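PDB 4GLF: RsfP from Uncultured bacterium, which probably cleaves the glycosidic bond of a purine nucleoside with phosphate, as do related members of the phosphorylase superfamily. Local coordinates for residues S22-M27 and D247-V252; E44-I49 and A60-H65. All coordinates share one frame; numbering follows the deposited sequence.

Overall arrangement
Interaction 2 includes part of strand 57-63, and the loop of interaction 1 packs on that strand; the centres of the two contacts lie about 15 Å apart. Interaction 1 ties the loop that follows strand 16-20 to helix 238-263, far along the chain; interaction 2 joins the approach to strand 49-54 with strand 57-63, its antiparallel neighbour in the mixed central sheet. Along the chain, both segments of interaction 2 fall between the two of interaction 1, so a local hairpin contact sits within a long-range closure. Phe61 links them directly: its ring packs against Tyr25 and Met27 of interaction 1. The phosphorylase core thus combines short-range strand pairing with a helix brought in from far along the sequence.

Interaction 1: S22-M27 and D247-V252; sequences SGLYQM and DNAQQV
Leu24 and Gln250 have the nearest CA atoms across the contact, 5.8 Å apart, where the irregular loop 22-27 passes beside the helical segment 247-252. The loop, with an inverse gamma turn centred on Gln26, presents the carbonyls of Leu24 and Gln26 to the helix. One side chain exploits them. Gln250 reaches across with CG anti to the backbone N (chi1 -156°) and the rest of the chain extended, which carries its amide up to the loop. Its NE2 donates to Leu24 O at 3.3 Å; the acceptor lies nearly in the amide plane of Gln250, whereas the nitrogen stands well above the plane of the Leu24 carbonyl. A second, weak bond runs from Gln250 NE2 to Gln26 O at 3.1 Å. The Met27 side chain runs counter to this arm, alongside it: its CB lies 3.6 Å from Gln250 NE2, and its SD is 3.6 Å from Gln250 CG. One residue earlier on the helix, Ala249 CB is approached by Leu24 CD2 at 4.4 Å, a looser apolar touch. Leu24 also packs on Phe61 of strand 57-63, while Ala249 rests on Leu219 of strand 213-221. An alanine in place of Gln250 would be likely to deprive the Leu24 and Gln26 carbonyls of this shared donor and open a gap beside Met27. The contact therefore illustrates how a single amide nitrogen can fasten an irregular turn to a helix through main-chain acceptors, with a thioether side chain lying along the same arm.

Interaction 2: E44-I49 and A60-H65; sequences EPSDDI and AFLTRH
Ser46 makes the hydrogen bond that joins the two segments: its OG donates to Arg64 O at 2.6 Å, coming from above the carbonyl plane. With OG anti to its own carbonyl carbon (chi1 -63°), the hydroxyl points to where strand 57-63 gives way to loop, and Ser46 CB rests 3.3 Å from Thr63 O. On the first segment, Asp48 N donates to Asp47 OD1 at 2.7 Å, a bent bond. The guanidinium group of Arg64 is engaged elsewhere, in a salt bridge with Glu203.

Apolar packing takes over toward Ile49. Its two branches divide the work: CG2 meets Ala60 CB at 3.7 Å, whereas CD1 lies 4.1 Å from Leu62 CD1, the two side chains crossing at a slant. The main chain adds to this closeness, Ile49 CA lying 3.6 Å from Phe61 O. Pro45, Ala60 and Leu62 also touch helix 78-87, which covers this side of the contact.

The touching parts, 46-49 and 60-64, run almost antiparallel (165°) and lead into the pairing of strand 49-54 with strand 57-63. This is the open end of a beta hairpin, built into the mixed central sheet of the phosphorylase fold.

Interaction 1: S22-M27 and D247-V252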
ATOM      1  N   SER A  22      25.546  -2.678  13.025  1.00 49.85           N
ATOM      2  CA  SER A  22      26.800  -2.002  13.454  1.00 53.02           C
ATOM      3  C   SER A  22      27.829  -3.057  13.701  1.00 54.17           C
ATOM      4  O   SER A  22      27.510  -4.224  14.002  1.00 53.03           O
ATOM      5  CB  SER A  22      26.666  -1.144  14.725  1.00 55.70           C
ATOM      6  OG  SER A  22      25.863  -1.804  15.663  1.00 57.94           O
ATOM      7  N   GLY A  23      29.080  -2.728  13.565  1.00 54.93           N
ATOM      8  CA  GLY A  23      30.028  -3.770  13.828  1.00 62.49           C
ATOM      9  C   GLY A  23      30.150  -4.734  12.694  1.00 59.16           C
ATOM     10  O   GLY A  23      30.804  -5.739  12.792  1.00 62.72           O
ATOM     11  N   LEU A  24      29.520  -4.401  11.588  1.00 58.44           N
ATOM     12  CA  LEU A  24      29.912  -4.914  10.308  1.00 54.60           C
ATOM     13  C   LEU A  24      31.296  -4.336  10.115  1.00 52.01           C
ATOM     14  O   LEU A  24      32.157  -4.948   9.547  1.00 51.61           O
ATOM     15  CB  LEU A  24      28.963  -4.460   9.206  1.00 50.76           C
ATOM     16  CG  LEU A  24      27.775  -5.336   8.844  1.00 52.95           C
ATOM     17  CD1 LEU A  24      27.064  -4.765   7.648  1.00 48.58           C
ATOM     18  CD2 LEU A  24      28.178  -6.757   8.563  1.00 52.51           C
ATOM     19  N   TYR A  25      31.474  -3.123  10.598  1.00 49.15           N
ATOM     20  CA  TYR A  25      32.752  -2.451  10.508  1.00 49.70           C
ATOM     21  C   TYR A  25      33.700  -2.766  11.694  1.00 51.37           C
ATOM     22  O   TYR A  25      34.804  -2.298  11.701  1.00 51.86           O
ATOM     23  CB  TYR A  25      32.560  -0.920  10.434  1.00 52.06           C
ATOM     24  CG  TYR A  25      31.874  -0.355  11.670  1.00 56.06           C
ATOM     25  CD1 TYR A  25      30.508  -0.153  11.657  1.00 62.94           C
ATOM     26  CD2 TYR A  25      32.584  -0.064  12.850  1.00 61.27           C
ATOM     27  CE1 TYR A  25      29.844   0.342  12.751  1.00 67.25           C
ATOM     28  CE2 TYR A  25      31.924   0.428  13.973  1.00 66.51           C
ATOM     29  CZ  TYR A  25      30.541   0.624  13.902  1.00 69.65           C
ATOM     30  OH  TYR A  25      29.777   1.095  14.950  1.00 76.07           O
ATOM     31  N   GLN A  26      33.264  -3.518  12.687  1.00 53.89           N
ATOM     32  CA  GLN A  26      34.057  -3.729  13.872  1.00 59.17           C
ATOM     33  C   GLN A  26      34.948  -4.961  13.675  1.00 61.34           C
ATOM     34  O   GLN A  26      34.640  -6.069  14.122  1.00 61.99           O
ATOM     35  CB  GLN A  26      33.156  -3.841  15.102  1.00 64.13           C
ATOM     36  CG  GLN A  26      32.813  -2.489  15.727  1.00 66.72           C
ATOM     37  CD  GLN A  26      31.482  -2.513  16.444  1.00 72.11           C
ATOM     38  OE1 GLN A  26      31.062  -3.545  16.961  1.00 73.67           O
ATOM     39  NE2 GLN A  26      30.786  -1.384  16.439  1.00 74.59           N
ATOM     40  N   MET A  27      36.043  -4.745  12.958  1.00 60.67           N
ATOM     41  CA  MET A  27      36.985  -5.809  12.599  1.00 61.72           C
ATOM     42  C   MET A  27      38.336  -5.148  12.504  1.00 61.13           C
ATOM     43  O   MET A  27      38.450  -4.033  11.932  1.00 53.86           O
ATOM     44  CB  MET A  27      36.628  -6.420  11.244  1.00 63.92           C
ATOM     45  CG  MET A  27      36.162  -5.401  10.204  1.00 61.26           C
ATOM     46  SD  MET A  27      35.823  -6.251   8.650  1.00 65.40           S
ATOM     47  CE  MET A  27      34.949  -4.995   7.731  1.00 53.39           C
ATOM     48  N   ASP A 247      28.907 -12.494  11.881  1.00 47.77           N
ATOM     49  CA  ASP A 247      30.310 -12.811  11.655  1.00 46.91           C
ATOM     50  C   ASP A 247      30.666 -13.370  10.256  1.00 42.49           C
ATOM     51  O   ASP A 247      31.663 -12.934   9.610  1.00 41.01           O
ATOM     52  CB  ASP A 247      30.685 -13.852  12.693  1.00 54.33           C
ATOM     53  CG  ASP A 247      32.174 -13.890  12.938  1.00 60.46           C
ATOM     54  OD1 ASP A 247      32.972 -13.518  12.022  1.00 57.27           O
ATOM     55  OD2 ASP A 247      32.529 -14.260  14.070  1.00 70.25           O
ATOM     56  N   ASN A 248      29.879 -14.365   9.793  1.00 41.32           N
ATOM     57  CA  ASN A 248      29.969 -14.834   8.407  1.00 37.88           C
ATOM     58  C   ASN A 248      29.788 -13.660   7.439  1.00 36.05           C
ATOM     59  O   ASN A 248      30.573 -13.490   6.468  1.00 34.34           O
ATOM     60  CB  ASN A 248      28.937 -15.923   8.108  1.00 39.91           C
ATOM     61  CG  ASN A 248      29.179 -17.192   8.915  1.00 45.40           C
ATOM     62  OD1 ASN A 248      30.297 -17.431   9.351  1.00 44.91           O
ATOM     63  ND2 ASN A 248      28.142 -18.019   9.097  1.00 42.96           N
ATOM     64  N   ALA A 249      28.803 -12.801   7.718  1.00 36.84           N
ATOM     65  CA  ALA A 249      28.540 -11.667   6.769  1.00 35.13           C
ATOM     66  C   ALA A 249      29.782 -10.751   6.598  1.00 34.39           C
ATOM     67  O   ALA A 249      30.160 -10.328   5.492  1.00 33.75           O
ATOM     68  CB  ALA A 249      27.306 -10.862   7.189  1.00 33.78           C
ATOM     69  N   GLN A 250      30.462 -10.513   7.704  1.00 35.49           N
ATOM     70  CA  GLN A 250      31.704  -9.726   7.717  1.00 38.71           C
ATOM     71  C   GLN A 250      32.841 -10.304   6.842  1.00 37.48           C
ATOM     72  O   GLN A 250      33.500  -9.576   6.046  1.00 38.75           O
ATOM     73  CB  GLN A 250      32.153  -9.613   9.183  1.00 42.94           C
ATOM     74  CG  GLN A 250      33.018  -8.423   9.460  1.00 49.13           C
ATOM     75  CD  GLN A 250      33.464  -8.391  10.913  1.00 57.94           C
ATOM     76  OE1 GLN A 250      34.051  -9.358  11.404  1.00 60.29           O
ATOM     77  NE2 GLN A 250      33.196  -7.265  11.610  1.00 60.46           N
ATOM     78  N   GLN A 251      33.044 -11.614   6.944  1.00 37.20           N
ATOM     79  CA  GLN A 251      33.969 -12.309   6.032  1.00 40.08           C
ATOM     80  C   GLN A 251      33.633 -12.111   4.521  1.00 36.49           C
ATOM     81  O   GLN A 251      34.513 -11.845   3.663  1.00 31.15           O
ATOM     82  CB  GLN A 251      34.054 -13.804   6.382  1.00 43.67           C
ATOM     83  CG  GLN A 251      34.375 -14.135   7.837  1.00 51.91           C
ATOM     84  CD  GLN A 251      35.454 -13.243   8.439  1.00 57.11           C
ATOM     85  OE1 GLN A 251      36.521 -13.029   7.836  1.00 56.42           O
ATOM     86  NE2 GLN A 251      35.182 -12.708   9.654  1.00 62.77           N
ATOM     87  N   VAL A 252      32.337 -12.204   4.208  1.00 34.52           N
ATOM     88  CA  VAL A 252      31.917 -12.101   2.794  1.00 31.75           C
ATOM     89  C   VAL A 252      32.191 -10.678   2.324  1.00 32.72           C
ATOM     90  O   VAL A 252      32.756 -10.480   1.238  1.00 31.31           O
ATOM     91  CB  VAL A 252      30.434 -12.489   2.585  1.00 31.75           C
ATOM     92  CG1 VAL A 252      29.994 -12.230   1.112  1.00 29.58           C
ATOM     93  CG2 VAL A 252      30.194 -13.957   3.028  1.00 31.60           C
TER

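Interaction 2: E44-I49 and A60-H65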
ATOM      1  N   GLU A  44      19.217  13.974   8.688  1.00 43.32           N
ATOM      2  CA  GLU A  44      20.400  13.211   8.910  1.00 44.29           C
ATOM      3  C   GLU A  44      20.203  11.744   8.582  1.00 40.67           C
ATOM      4  O   GLU A  44      19.091  11.209   8.673  1.00 35.27           O
ATOM      5  CB  GLU A  44      20.958  13.413  10.318  1.00 53.64           C
ATOM      6  CG  GLU A  44      20.061  12.982  11.480  1.00 60.87           C
ATOM      7  CD  GLU A  44      20.442  13.723  12.776  1.00 72.23           C
ATOM      8  OE1 GLU A  44      19.529  14.308  13.396  1.00 76.98           O
ATOM      9  OE2 GLU A  44      21.650  13.756  13.160  1.00 70.04           O
ATOM     10  N   PRO A  45      21.302  11.079   8.195  1.00 38.47           N
ATOM     11  CA  PRO A  45      21.306   9.670   7.963  1.00 37.08           C
ATOM     12  C   PRO A  45      20.978   8.968   9.298  1.00 37.13           C
ATOM     13  O   PRO A  45      21.015   9.640  10.351  1.00 33.48           O
ATOM     14  CB  PRO A  45      22.776   9.376   7.575  1.00 38.19           C
ATOM     15  CG  PRO A  45      23.260  10.677   7.016  1.00 41.67           C
ATOM     16  CD  PRO A  45      22.587  11.727   7.858  1.00 41.74           C
ATOM     17  N   SER A  46      20.792   7.644   9.258  1.00 34.19           N
ATOM     18  CA  SER A  46      20.444   6.893  10.473  1.00 34.23           C
ATOM     19  C   SER A  46      21.457   7.072  11.592  1.00 37.85           C
ATOM     20  O   SER A  46      21.123   6.981  12.775  1.00 39.21           O
ATOM     21  CB  SER A  46      20.398   5.422  10.178  1.00 33.27           C
ATOM     22  OG  SER A  46      19.413   5.074   9.256  1.00 34.47           O
ATOM     23  N   ASP A  47      22.724   7.213  11.223  1.00 38.66           N
ATOM     24  CA  ASP A  47      23.810   7.375  12.220  1.00 41.56           C
ATOM     25  C   ASP A  47      25.001   7.968  11.468  1.00 39.58           C
ATOM     26  O   ASP A  47      24.992   8.016  10.229  1.00 36.65           O
ATOM     27  CB  ASP A  47      24.184   6.022  12.797  1.00 46.94           C
ATOM     28  CG  ASP A  47      24.958   6.118  14.103  1.00 57.29           C
ATOM     29  OD1 ASP A  47      25.380   7.229  14.512  1.00 63.23           O
ATOM     30  OD2 ASP A  47      25.188   5.042  14.720  1.00 67.34           O
ATOM     31  N   ASP A  48      25.995   8.467  12.197  1.00 39.62           N
ATOM     32  CA  ASP A  48      27.241   8.890  11.593  1.00 40.83           C
ATOM     33  C   ASP A  48      27.744   7.714  10.718  1.00 39.91           C
ATOM     34  O   ASP A  48      27.715   6.590  11.148  1.00 38.97           O
ATOM     35  CB  ASP A  48      28.268   9.244  12.694  1.00 44.13           C
ATOM     36  CG  ASP A  48      27.865  10.499  13.517  1.00 46.76           C
ATOM     37  OD1 ASP A  48      26.959  11.276  13.134  1.00 50.68           O
ATOM     38  OD2 ASP A  48      28.455  10.720  14.567  1.00 50.23           O
ATOM     39  N   ILE A  49      28.114   7.987   9.473  1.00 38.34           N
ATOM     40  CA  ILE A  49      28.820   7.027   8.604  1.00 38.06           C
ATOM     41  C   ILE A  49      30.263   6.777   9.107  1.00 39.11           C
ATOM     42  O   ILE A  49      31.022   7.737   9.381  1.00 39.92           O
ATOM     43  CB  ILE A  49      28.809   7.573   7.153  1.00 39.26           C
ATOM     44  CG1 ILE A  49      27.397   7.414   6.566  1.00 38.96           C
ATOM     45  CG2 ILE A  49      29.779   6.831   6.246  1.00 38.07           C
ATOM     46  CD1 ILE A  49      26.320   8.242   7.221  1.00 42.03           C
ATOM     47  N   ALA A  60      32.749   3.044   3.218  1.00 34.00           N
ATOM     48  CA  ALA A  60      31.769   3.675   4.140  1.00 34.73           C
ATOM     49  C   ALA A  60      30.829   2.587   4.729  1.00 35.99           C
ATOM     50  O   ALA A  60      30.317   1.731   4.002  1.00 36.81           O
ATOM     51  CB  ALA A  60      30.938   4.737   3.393  1.00 33.57           C
ATOM     52  N   PHE A  61      30.613   2.591   6.045  1.00 35.69           N
ATOM     53  CA  PHE A  61      29.668   1.646   6.665  1.00 34.58           C
ATOM     54  C   PHE A  61      28.575   2.503   7.258  1.00 37.71           C
ATOM     55  O   PHE A  61      28.864   3.474   7.989  1.00 36.40           O
ATOM     56  CB  PHE A  61      30.276   0.840   7.809  1.00 37.13           C
ATOM     57  CG  PHE A  61      31.281  -0.193   7.334  1.00 39.81           C
ATOM     58  CD1 PHE A  61      32.560   0.206   6.929  1.00 38.34           C
ATOM     59  CD2 PHE A  61      30.915  -1.548   7.184  1.00 38.70           C
ATOM     60  CE1 PHE A  61      33.460  -0.743   6.443  1.00 42.83           C
ATOM     61  CE2 PHE A  61      31.870  -2.515   6.759  1.00 37.90           C
ATOM     62  CZ  PHE A  61      33.112  -2.116   6.354  1.00 37.97           C
ATOM     63  N   LEU A  62      27.336   2.133   6.969  1.00 34.41           N
ATOM     64  CA  LEU A  62      26.176   2.893   7.465  1.00 33.45           C
ATOM     65  C   LEU A  62      25.292   1.889   8.206  1.00 34.37           C
ATOM     66  O   LEU A  62      24.880   0.859   7.642  1.00 32.54           O
ATOM     67  CB  LEU A  62      25.403   3.542   6.324  1.00 33.10           C
ATOM     68  CG  LEU A  62      24.286   4.585   6.668  1.00 36.41           C
ATOM     69  CD1 LEU A  62      23.915   5.465   5.453  1.00 36.95           C
ATOM     70  CD2 LEU A  62      23.043   3.833   7.114  1.00 40.95           C
ATOM     71  N   THR A  63      25.023   2.166   9.485  1.00 32.58           N
ATOM     72  CA  THR A  63      24.177   1.300  10.306  1.00 32.72           C
ATOM     73  C   THR A  63      22.744   1.725  10.041  1.00 31.62           C
ATOM     74  O   THR A  63      22.301   2.737  10.557  1.00 32.58           O
ATOM     75  CB  THR A  63      24.538   1.497  11.774  1.00 35.56           C
ATOM     76  OG1 THR A  63      25.927   1.188  11.907  1.00 37.26           O
ATOM     77  CG2 THR A  63      23.677   0.555  12.681  1.00 36.37           C
ATOM     78  N   ARG A  64      22.069   0.974   9.205  1.00 31.36           N
ATOM     79  CA  ARG A  64      20.725   1.262   8.776  1.00 33.75           C
ATOM     80  C   ARG A  64      19.743   1.633   9.926  1.00 31.74           C
ATOM     81  O   ARG A  64      18.938   2.573   9.802  1.00 35.37           O
ATOM     82  CB  ARG A  64      20.199  -0.031   8.056  1.00 33.30           C
ATOM     83  CG  ARG A  64      18.908   0.253   7.330  1.00 33.16           C
ATOM     84  CD  ARG A  64      18.319  -1.001   6.706  1.00 34.92           C
ATOM     85  NE  ARG A  64      18.969  -1.351   5.432  1.00 35.76           N
ATOM     86  CZ  ARG A  64      19.713  -2.443   5.249  1.00 36.14           C
ATOM     87  NH1 ARG A  64      19.933  -3.273   6.258  1.00 34.48           N
ATOM     88  NH2 ARG A  64      20.244  -2.686   4.035  1.00 36.23           N
ATOM     89  N   HIS A  65      19.747   0.825  10.986  1.00 33.74           N
ATOM     90  CA  HIS A  65      18.783   1.039  12.092  1.00 36.45           C
ATOM     91  C   HIS A  65      19.242   1.943  13.213  1.00 39.26           C
ATOM     92  O   HIS A  65      18.530   2.062  14.216  1.00 35.77           O
ATOM     93  CB  HIS A  65      18.331  -0.285  12.679  1.00 35.26           C
ATOM     94  CG  HIS A  65      17.534  -1.098  11.696  1.00 38.55           C
ATOM     95  ND1 HIS A  65      16.217  -0.887  11.450  1.00 38.59           N
ATOM     96  CD2 HIS A  65      17.949  -2.089  10.798  1.00 38.24           C
ATOM     97  CE1 HIS A  65      15.803  -1.743  10.483  1.00 41.30           C
ATOM     98  NE2 HIS A  65      16.869  -2.484  10.102  1.00 40.18           N
TER